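Local coordinates for putative DNA-binding protein (Salmonella choleraesuis, PDB 2HX0), which probably binds DNA and holds magnesium ions within a three-chain assembly, at residues T70-N82 against H93-G105. The protein carries 2 engineered substitutions. Residues are numbered along the deposited sequence; the frame is centred on the assembly and turned at random.
Sequences TSLTGTFEVISLN and HLAVSDPYGVMLG. Engineered in segment 93-105: Val102 (natural residue Ala). With MG (magnesium ion), chain B.
Glu77 and Ser97 exchange two backbone hydrogen bonds, Glu77 N to Ser97 O and Ser97 N to Glu77 O, both 2.9 Å. The same pattern recurs where Asn82 N gives to His93 O and His93 N, at 2.8 Å, to Asn82 O. Between these pairs the register slips by one residue: Ala95 O takes Ile79 N at 2.9 Å, tilted 21° from its carbonyl plane, and a weak bond from Ser80 N at 3.3 Å, while Ala95 N gives to Ser80 O. Ile79 and Ser80 facing one residue is a classic beta bulge, here in the antiparallel hairpin of strands 75-86 and 89-97 of the PCC domain. It turns the Ile79 side chain toward segment 93-105, where it reaches Ser97 and, on strand 103-105, the selenomethionine Met103; CD1 lies too close to both for normal packing, so its exact placement is doubtful. Ile79 O bonds Asn82 ND2 of the second subunit. A water satisfies three groups, accepting from Ser80 OG and Asn82 ND2 and donating to His93 O. With CG anti to its carbonyl carbon (chi1 -75°), the His93 ring is carried clear of strand 75-82; NE2 binds magnesium at 2.2 Å alongside His91 and His107, and ND1 bonds Val78 O of the third subunit. The Glu77 carboxylate pairs with Arg115. Thr75 O, buried against Pro99 CD at 3.4 Å, has no polar partner.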
loop_
_atom_site.group_PDB
_atom_site.type_symbol
_atom_site.label_atom_id
_atom_site.label_comp_id
_atom_site.label_asym_id
_atom_site.label_seq_id
_atom_site.Cartn_x
_atom_site.Cartn_y
_atom_site.Cartn_z
ATOM N N THR A 70 -18.766 -10.270 -7.784
ATOM C CA THR A 70 -18.889 -9.659 -9.099
ATOM C C THR A 70 -17.713 -10.131 -9.944
ATOM O O THR A 70 -16.558 -9.952 -9.563
ATOM C CB THR A 70 -18.865 -8.119 -9.008
ATOM O OG1 THR A 70 -19.934 -7.673 -8.168
ATOM C CG2 THR A 70 -19.031 -7.498 -10.385
ATOM N N SER A 71 -18.010 -10.751 -11.082
ATOM C CA SER A 71 -16.968 -11.245 -11.972
ATOM C C SER A 71 -16.862 -10.365 -13.205
ATOM O O SER A 71 -17.848 -10.128 -13.904
ATOM C CB SER A 71 -17.265 -12.689 -12.386
ATOM O OG SER A 71 -17.275 -13.541 -11.255
ATOM N N LEU A 72 -15.656 -9.880 -13.470
ATOM C CA LEU A 72 -15.421 -9.018 -14.614
ATOM C C LEU A 72 -14.255 -9.546 -15.427
ATOM O O LEU A 72 -13.389 -10.242 -14.904
ATOM C CB LEU A 72 -15.108 -7.600 -14.136
ATOM C CG LEU A 72 -16.082 -7.032 -13.098
ATOM C CD1 LEU A 72 -15.559 -5.709 -12.578
ATOM C CD2 LEU A 72 -17.461 -6.867 -13.721
ATOM N N THR A 73 -14.240 -9.225 -16.713
ATOM C CA THR A 73 -13.153 -9.647 -17.575
ATOM C C THR A 73 -12.802 -8.490 -18.484
ATOM O O THR A 73 -13.681 -7.795 -18.993
ATOM C CB THR A 73 -13.535 -10.867 -18.435
ATOM O OG1 THR A 73 -13.890 -11.960 -17.582
ATOM C CG2 THR A 73 -12.357 -11.288 -19.302
ATOM N N GLY A 74 -11.509 -8.277 -18.677
ATOM C CA GLY A 74 -11.077 -7.194 -19.529
ATOM C C GLY A 74 -9.591 -6.965 -19.406
ATOM O O GLY A 74 -8.808 -7.914 -19.324
ATOM N N THR A 75 -9.208 -5.697 -19.400
ATOM C CA THR A 75 -7.812 -5.314 -19.296
ATOM C C THR A 75 -7.702 -4.392 -18.093
ATOM O O THR A 75 -8.117 -3.235 -18.151
ATOM C CB THR A 75 -7.359 -4.564 -20.562
ATOM O OG1 THR A 75 -7.597 -5.385 -21.712
ATOM C CG2 THR A 75 -5.885 -4.230 -20.485
ATOM N N PHE A 76 -7.147 -4.908 -17.002
ATOM C CA PHE A 76 -7.015 -4.123 -15.786
ATOM C C PHE A 76 -5.599 -4.050 -15.242
ATOM O O PHE A 76 -4.783 -4.947 -15.455
ATOM C CB PHE A 76 -7.894 -4.701 -14.678
ATOM C CG PHE A 76 -9.354 -4.765 -15.013
ATOM C CD1 PHE A 76 -9.894 -5.886 -15.642
ATOM C CD2 PHE A 76 -10.201 -3.717 -14.664
ATOM C CE1 PHE A 76 -11.267 -5.963 -15.915
ATOM C CE2 PHE A 76 -11.564 -3.780 -14.928
ATOM C CZ PHE A 76 -12.102 -4.908 -15.557
ATOM N N GLU A 77 -5.323 -2.967 -14.527
ATOM C CA GLU A 77 -4.033 -2.792 -13.881
ATOM C C GLU A 77 -4.313 -2.939 -12.399
ATOM O O GLU A 77 -5.340 -2.461 -11.907
ATOM C CB GLU A 77 -3.463 -1.396 -14.135
ATOM C CG GLU A 77 -3.056 -1.139 -15.570
ATOM C CD GLU A 77 -1.917 -2.029 -16.011
ATOM O OE1 GLU A 77 -0.813 -1.906 -15.443
ATOM O OE2 GLU A 77 -2.123 -2.857 -16.923
ATOM N N VAL A 78 -3.425 -3.620 -11.687
ATOM C CA VAL A 78 -3.602 -3.765 -10.251
ATOM C C VAL A 78 -2.996 -2.518 -9.624
ATOM O O VAL A 78 -1.794 -2.270 -9.745
ATOM C CB VAL A 78 -2.886 -5.009 -9.709
ATOM C CG1 VAL A 78 -2.933 -5.006 -8.188
ATOM C CG2 VAL A 78 -3.554 -6.260 -10.250
ATOM N N ILE A 79 -3.830 -1.725 -8.963
ATOM C CA ILE A 79 -3.362 -0.493 -8.341
ATOM C C ILE A 79 -2.920 -0.762 -6.915
ATOM O O ILE A 79 -1.923 -0.212 -6.443
ATOM C CB ILE A 79 -4.465 0.583 -8.369
ATOM C CG1 ILE A 79 -4.758 0.969 -9.824
ATOM C CG2 ILE A 79 -4.033 1.811 -7.576
ATOM C CD1 ILE A 79 -5.489 2.234 -10.113
ATOM N N SER A 80 -3.666 -1.615 -6.230
ATOM C CA SER A 80 -3.307 -1.979 -4.872
ATOM C C SER A 80 -3.958 -3.289 -4.475
ATOM O O SER A 80 -5.090 -3.587 -4.856
ATOM C CB SER A 80 -3.706 -0.882 -3.884
ATOM O OG SER A 80 -5.107 -0.722 -3.826
ATOM N N LEU A 81 -3.204 -4.080 -3.727
ATOM C CA LEU A 81 -3.663 -5.357 -3.216
ATOM C C LEU A 81 -3.162 -5.310 -1.788
ATOM O O LEU A 81 -1.958 -5.342 -1.543
ATOM C CB LEU A 81 -3.013 -6.517 -3.972
ATOM C CG LEU A 81 -3.280 -7.887 -3.347
ATOM C CD1 LEU A 81 -4.767 -8.174 -3.373
ATOM C CD2 LEU A 81 -2.508 -8.954 -4.107
ATOM N N ASN A 82 -4.089 -5.198 -0.849
ATOM C CA ASN A 82 -3.723 -5.092 0.551
ATOM C C ASN A 82 -4.412 -6.111 1.423
ATOM O O ASN A 82 -5.486 -6.614 1.096
ATOM C CB ASN A 82 -4.050 -3.690 1.067
ATOM C CG ASN A 82 -3.070 -2.647 0.576
ATOM O OD1 ASN A 82 -1.887 -2.681 0.921
ATOM N ND2 ASN A 82 -3.553 -1.713 -0.234
ATOM N N HIS A 93 -8.037 -7.023 0.011
ATOM C CA HIS A 93 -8.850 -6.083 -0.753
ATOM C C HIS A 93 -8.065 -5.700 -1.995
ATOM O O HIS A 93 -6.841 -5.573 -1.952
ATOM C CB HIS A 93 -9.182 -4.848 0.085
ATOM C CG HIS A 93 -10.228 -5.101 1.125
ATOM N ND1 HIS A 93 -10.682 -4.123 1.983
ATOM C CD2 HIS A 93 -10.925 -6.222 1.431
ATOM C CE1 HIS A 93 -11.615 -4.628 2.771
ATOM N NE2 HIS A 93 -11.781 -5.900 2.457
ATOM N N LEU A 94 -8.774 -5.519 -3.101
ATOM C CA LEU A 94 -8.143 -5.205 -4.374
ATOM C C LEU A 94 -8.732 -3.984 -5.058
ATOM O O LEU A 94 -9.941 -3.758 -5.004
ATOM C CB LEU A 94 -8.280 -6.414 -5.305
ATOM C CG LEU A 94 -7.904 -6.283 -6.788
ATOM C CD1 LEU A 94 -6.399 -6.142 -6.948
ATOM C CD2 LEU A 94 -8.396 -7.517 -7.537
ATOM N N ALA A 95 -7.864 -3.200 -5.695
ATOM C CA ALA A 95 -8.281 -2.022 -6.451
ATOM C C ALA A 95 -7.637 -2.153 -7.831
ATOM O O ALA A 95 -6.424 -2.343 -7.941
ATOM C CB ALA A 95 -7.805 -0.740 -5.764
ATOM N N VAL A 96 -8.452 -2.083 -8.881
ATOM C CA VAL A 96 -7.944 -2.186 -10.246
ATOM C C VAL A 96 -8.373 -0.968 -11.058
ATOM O O VAL A 96 -9.372 -0.324 -10.737
ATOM C CB VAL A 96 -8.478 -3.454 -10.969
ATOM C CG1 VAL A 96 -7.945 -4.710 -10.298
ATOM C CG2 VAL A 96 -9.999 -3.452 -10.970
ATOM N N SER A 97 -7.604 -0.645 -12.094
ATOM C CA SER A 97 -7.928 0.481 -12.969
ATOM C C SER A 97 -8.135 -0.048 -14.384
ATOM O O SER A 97 -7.531 -1.050 -14.773
ATOM C CB SER A 97 -6.806 1.526 -12.952
ATOM O OG SER A 97 -5.576 0.982 -13.407
ATOM N N ASP A 98 -8.993 0.614 -15.155
ATOM C CA ASP A 98 -9.261 0.162 -16.519
ATOM C C ASP A 98 -8.609 1.059 -17.578
ATOM O O ASP A 98 -7.905 2.008 -17.244
ATOM C CB ASP A 98 -10.775 0.046 -16.754
ATOM C CG ASP A 98 -11.486 1.385 -16.753
ATOM O OD1 ASP A 98 -10.833 2.434 -16.934
ATOM O OD2 ASP A 98 -12.722 1.376 -16.586
ATOM N N PRO A 99 -8.835 0.767 -18.875
ATOM C CA PRO A 99 -8.261 1.552 -19.977
ATOM C C PRO A 99 -8.561 3.052 -19.979
ATOM O O PRO A 99 -7.976 3.799 -20.764
ATOM C CB PRO A 99 -8.818 0.856 -21.218
ATOM C CG PRO A 99 -8.935 -0.566 -20.768
ATOM C CD PRO A 99 -9.539 -0.417 -19.400
ATOM N N TYR A 100 -9.466 3.490 -19.106
ATOM C CA TYR A 100 -9.826 4.900 -19.019
ATOM C C TYR A 100 -9.385 5.506 -17.695
ATOM O O TYR A 100 -9.665 6.670 -17.412
ATOM C CB TYR A 100 -11.333 5.066 -19.192
ATOM C CG TYR A 100 -11.815 4.591 -20.538
ATOM C CD1 TYR A 100 -11.628 5.369 -21.680
ATOM C CD2 TYR A 100 -12.421 3.351 -20.680
ATOM C CE1 TYR A 100 -12.038 4.915 -22.940
ATOM C CE2 TYR A 100 -12.833 2.889 -21.933
ATOM C CZ TYR A 100 -12.638 3.674 -23.053
ATOM O OH TYR A 100 -13.040 3.217 -24.289
ATOM N N GLY A 101 -8.687 4.708 -16.891
ATOM C CA GLY A 101 -8.205 5.186 -15.607
ATOM C C GLY A 101 -9.201 5.013 -14.479
ATOM O O GLY A 101 -8.879 5.270 -13.319
ATOM N N VAL A 102 -10.414 4.583 -14.817
ATOM C CA VAL A 102 -11.462 4.382 -13.820
ATOM C C VAL A 102 -11.112 3.214 -12.913
ATOM O O VAL A 102 -10.624 2.186 -13.373
ATOM C CB VAL A 102 -12.820 4.101 -14.490
ATOM C CG1 VAL A 102 -13.887 3.878 -13.435
ATOM C CG2 VAL A 102 -13.192 5.261 -15.394
HETATM N N MSE A 103 -11.373 3.370 -11.621
HETATM C CA MSE A 103 -11.051 2.312 -10.683
HETATM C C MSE A 103 -12.245 1.625 -10.048
HETATM O O MSE A 103 -13.340 2.184 -9.970
HETATM C CB MSE A 103 -10.114 2.859 -9.604
HETATM C CG MSE A 103 -8.702 3.112 -10.120
HETATM SE SE MSE A 103 -7.596 4.015 -8.851
HETATM C CE MSE A 103 -7.456 2.624 -7.513
ATOM N N LEU A 104 -12.018 0.387 -9.624
ATOM C CA LEU A 104 -13.029 -0.432 -8.969
ATOM C C LEU A 104 -12.335 -1.092 -7.793
ATOM O O LEU A 104 -11.189 -1.525 -7.911
ATOM C CB LEU A 104 -13.551 -1.522 -9.907
ATOM C CG LEU A 104 -14.586 -1.149 -10.967
ATOM C CD1 LEU A 104 -14.800 -2.332 -11.901
ATOM C CD2 LEU A 104 -15.887 -0.753 -10.290
ATOM N N GLY A 105 -13.023 -1.172 -6.662
ATOM C CA GLY A 105 -12.413 -1.789 -5.500
ATOM C C GLY A 105 -13.377 -2.622 -4.687
ATOM O O GLY A 105 -14.589 -2.406 -4.719
HETATM MG MG MG B . -12.949 -7.430 3.515
HETATM O O HOH W 1 -5.996 -2.640 -1.792
HETATM O O HOH W 2 -13.796 -5.981 5.387
#